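PDB 1W3W: annexin A8 from Homo sapiens, which binds calcium and acidic phospholipids such as phosphatidylserine and acts as an anticoagulant by indirectly inhibiting the thromboplastin-specific complex of blood coagulation. Local coordinates for residues Gln252-His255 with Ser256-Glu260. Sequence-based numbering, arbitrary orientation.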
ATOM      1  N   GLN A 252      10.355  -0.129  11.411  1.00 18.53           N
ATOM      2  CA  GLN A 252      11.111  -1.301  11.845  1.00 19.48           C
ATOM      3  C   GLN A 252      11.422  -2.266  10.692  1.00 19.47           C
ATOM      4  O   GLN A 252      12.558  -2.681  10.508  1.00 19.52           O
ATOM      5  CB  GLN A 252      10.327  -2.040  12.929  1.00 19.68           C
ATOM      6  CG  GLN A 252      10.223  -1.227  14.195  1.00 21.80           C
ATOM      7  CD  GLN A 252       9.295  -1.829  15.225  1.00 24.78           C
ATOM      8  OE1 GLN A 252       9.475  -1.594  16.420  1.00 28.36           O
ATOM      9  NE2 GLN A 252       8.303  -2.590  14.777  1.00 24.60           N
ATOM     10  N   ASN A 253      10.406  -2.610   9.913  1.00 19.10           N
ATOM     11  CA  ASN A 253      10.591  -3.464   8.747  1.00 19.05           C
ATOM     12  C   ASN A 253       9.380  -3.363   7.846  1.00 17.88           C
ATOM     13  O   ASN A 253       8.325  -3.895   8.141  1.00 16.21           O
ATOM     14  CB  ASN A 253      10.836  -4.928   9.153  1.00 19.60           C
ATOM     15  CG  ASN A 253      11.396  -5.773   8.006  1.00 22.87           C
ATOM     16  OD1 ASN A 253      10.852  -5.790   6.902  1.00 23.86           O
ATOM     17  ND2 ASN A 253      12.495  -6.481   8.271  1.00 25.92           N
ATOM     18  N   LEU A 254       9.560  -2.674   6.731  1.00 18.00           N
ATOM     19  CA  LEU A 254       8.500  -2.457   5.762  1.00 18.18           C
ATOM     20  C   LEU A 254       7.953  -3.753   5.146  1.00 17.52           C
ATOM     21  O   LEU A 254       6.756  -3.896   4.947  1.00 16.87           O
ATOM     22  CB  LEU A 254       9.059  -1.565   4.669  1.00 18.57           C
ATOM     23  CG  LEU A 254       8.098  -0.935   3.691  1.00 19.85           C
ATOM     24  CD1 LEU A 254       7.005  -0.163   4.423  1.00 21.50           C
ATOM     25  CD2 LEU A 254       8.918  -0.040   2.767  1.00 21.99           C
ATOM     26  N   HIS A 255       8.841  -4.686   4.841  1.00 16.99           N
ATOM     27  CA  HIS A 255       8.455  -5.932   4.187  1.00 17.20           C
ATOM     28  C   HIS A 255       7.580  -6.770   5.109  1.00 17.25           C
ATOM     29  O   HIS A 255       6.599  -7.371   4.684  1.00 17.88           O
ATOM     30  CB  HIS A 255       9.704  -6.726   3.769  1.00 17.67           C
ATOM     31  CG  HIS A 255      10.752  -5.888   3.108  1.00 18.32           C
ATOM     32  ND1 HIS A 255      10.512  -5.180   1.951  1.00 18.24           N
ATOM     33  CD2 HIS A 255      12.031  -5.614   3.459  1.00 19.33           C
ATOM     34  CE1 HIS A 255      11.604  -4.521   1.606  1.00 19.08           C
ATOM     35  NE2 HIS A 255      12.541  -4.768   2.506  1.00 19.90           N
ATOM     36  N   SER A 256       7.944  -6.796   6.381  1.00 16.95           N
ATOM     37  CA  SER A 256       7.156  -7.456   7.415  1.00 17.19           C
ATOM     38  C   SER A 256       5.776  -6.789   7.604  1.00 16.28           C
ATOM     39  O   SER A 256       4.774  -7.479   7.870  1.00 16.30           O
ATOM     40  CB  SER A 256       7.956  -7.465   8.723  1.00 17.17           C
ATOM     41  OG  SER A 256       7.153  -7.828   9.818  1.00 23.82           O
ATOM     42  N   TYR A 257       5.714  -5.465   7.445  1.00 15.21           N
ATOM     43  CA  TYR A 257       4.442  -4.743   7.520  1.00 14.52           C
ATOM     44  C   TYR A 257       3.472  -5.246   6.441  1.00 13.67           C
ATOM     45  O   TYR A 257       2.296  -5.522   6.710  1.00 12.71           O
ATOM     46  CB  TYR A 257       4.638  -3.215   7.378  1.00 14.55           C
ATOM     47  CG  TYR A 257       3.323  -2.504   7.113  1.00 14.84           C
ATOM     48  CD1 TYR A 257       2.353  -2.416   8.090  1.00 15.24           C
ATOM     49  CD2 TYR A 257       3.036  -1.962   5.860  1.00 16.04           C
ATOM     50  CE1 TYR A 257       1.131  -1.822   7.832  1.00 15.49           C
ATOM     51  CE2 TYR A 257       1.826  -1.362   5.605  1.00 15.74           C
ATOM     52  CZ  TYR A 257       0.887  -1.281   6.588  1.00 14.77           C
ATOM     53  OH  TYR A 257      -0.315  -0.671   6.327  1.00 16.87           O
ATOM     54  N   PHE A 258       3.966  -5.341   5.214  1.00 13.29           N
ATOM     55  CA  PHE A 258       3.125  -5.772   4.100  1.00 13.38           C
ATOM     56  C   PHE A 258       2.674  -7.209   4.257  1.00 13.08           C
ATOM     57  O   PHE A 258       1.545  -7.524   3.901  1.00 13.09           O
ATOM     58  CB  PHE A 258       3.815  -5.548   2.747  1.00 13.65           C
ATOM     59  CG  PHE A 258       3.883  -4.104   2.355  1.00 13.71           C
ATOM     60  CD1 PHE A 258       5.088  -3.471   2.198  1.00 13.88           C
ATOM     61  CD2 PHE A 258       2.718  -3.368   2.169  1.00 14.47           C
ATOM     62  CE1 PHE A 258       5.145  -2.116   1.854  1.00 14.59           C
ATOM     63  CE2 PHE A 258       2.771  -2.035   1.834  1.00 13.92           C
ATOM     64  CZ  PHE A 258       3.996  -1.407   1.675  1.00 14.21           C
ATOM     65  N   ALA A 259       3.537  -8.076   4.787  1.00 13.59           N
ATOM     66  CA  ALA A 259       3.151  -9.466   5.052  1.00 14.38           C
ATOM     67  C   ALA A 259       1.965  -9.495   6.005  1.00 15.36           C
ATOM     68  O   ALA A 259       1.032 -10.257   5.811  1.00 15.98           O
ATOM     69  CB  ALA A 259       4.308 -10.263   5.648  1.00 14.24           C
ATOM     70  N   GLU A 260       2.020  -8.664   7.045  1.00 16.37           N
ATOM     71  CA  GLU A 260       0.995  -8.638   8.089  1.00 17.07           C
ATOM     72  C   GLU A 260      -0.314  -8.063   7.570  1.00 16.64           C
ATOM     73  O   GLU A 260      -1.401  -8.503   7.947  1.00 15.83           O
ATOM     74  CB  GLU A 260       1.500  -7.817   9.284  1.00 17.98           C
ATOM     75  CG  GLU A 260       0.556  -7.783  10.473  1.00 22.15           C
ATOM     76  CD  GLU A 260       1.095  -6.911  11.594  1.00 26.18           C
ATOM     77  OE1 GLU A 260       2.089  -7.291  12.236  1.00 30.92           O
ATOM     78  OE2 GLU A 260       0.528  -5.836  11.811  1.00 32.38           O
TER
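Asn-253 is the N-cap of helix 254-266 and holds the backbone NH of Ser-256 with its side chain. Asn-253 OD1 accepts from Ser-256 N at 3.1 Å. The bond is fairly straight at the hydrogen (165°), but the donor sits above the amide plane. With chi1 at -165°, CG swings beside the carbonyl carbon, which brings OD1 over the first turn. Asn-253 O then takes Tyr-257 N at 3.1 Å and begins the regular helical bonding. Leu-254 O to Phe-258 N and His-255 O to Ala-259 N continue it. With an alanine here the capping acceptor is gone, and Ser-256 N would probably lose its partner. The tight side is apolar. Leu-254 and Phe-258 lie alongside each other; Leu-254 CG and CD1 each stand 3.7 Å from Phe-258 CE1. Tyr-257 CD2 lies over one face of the Phe-258 ring, toward its rim. Both aromatic residues are buried, Leu-254 partly exposed. The cap side is looser: Asn-253, His-255 and Ser-256 are all partly exposed, and His-255 ND1 bonds to Asp-287. In the predicted fourth annexin repeat, Leu-254, Tyr-257 and Phe-258 pack on helix 113-122 of the predicted second, while Asn-253, Ser-256 and Phe-258 touch helix 288-299.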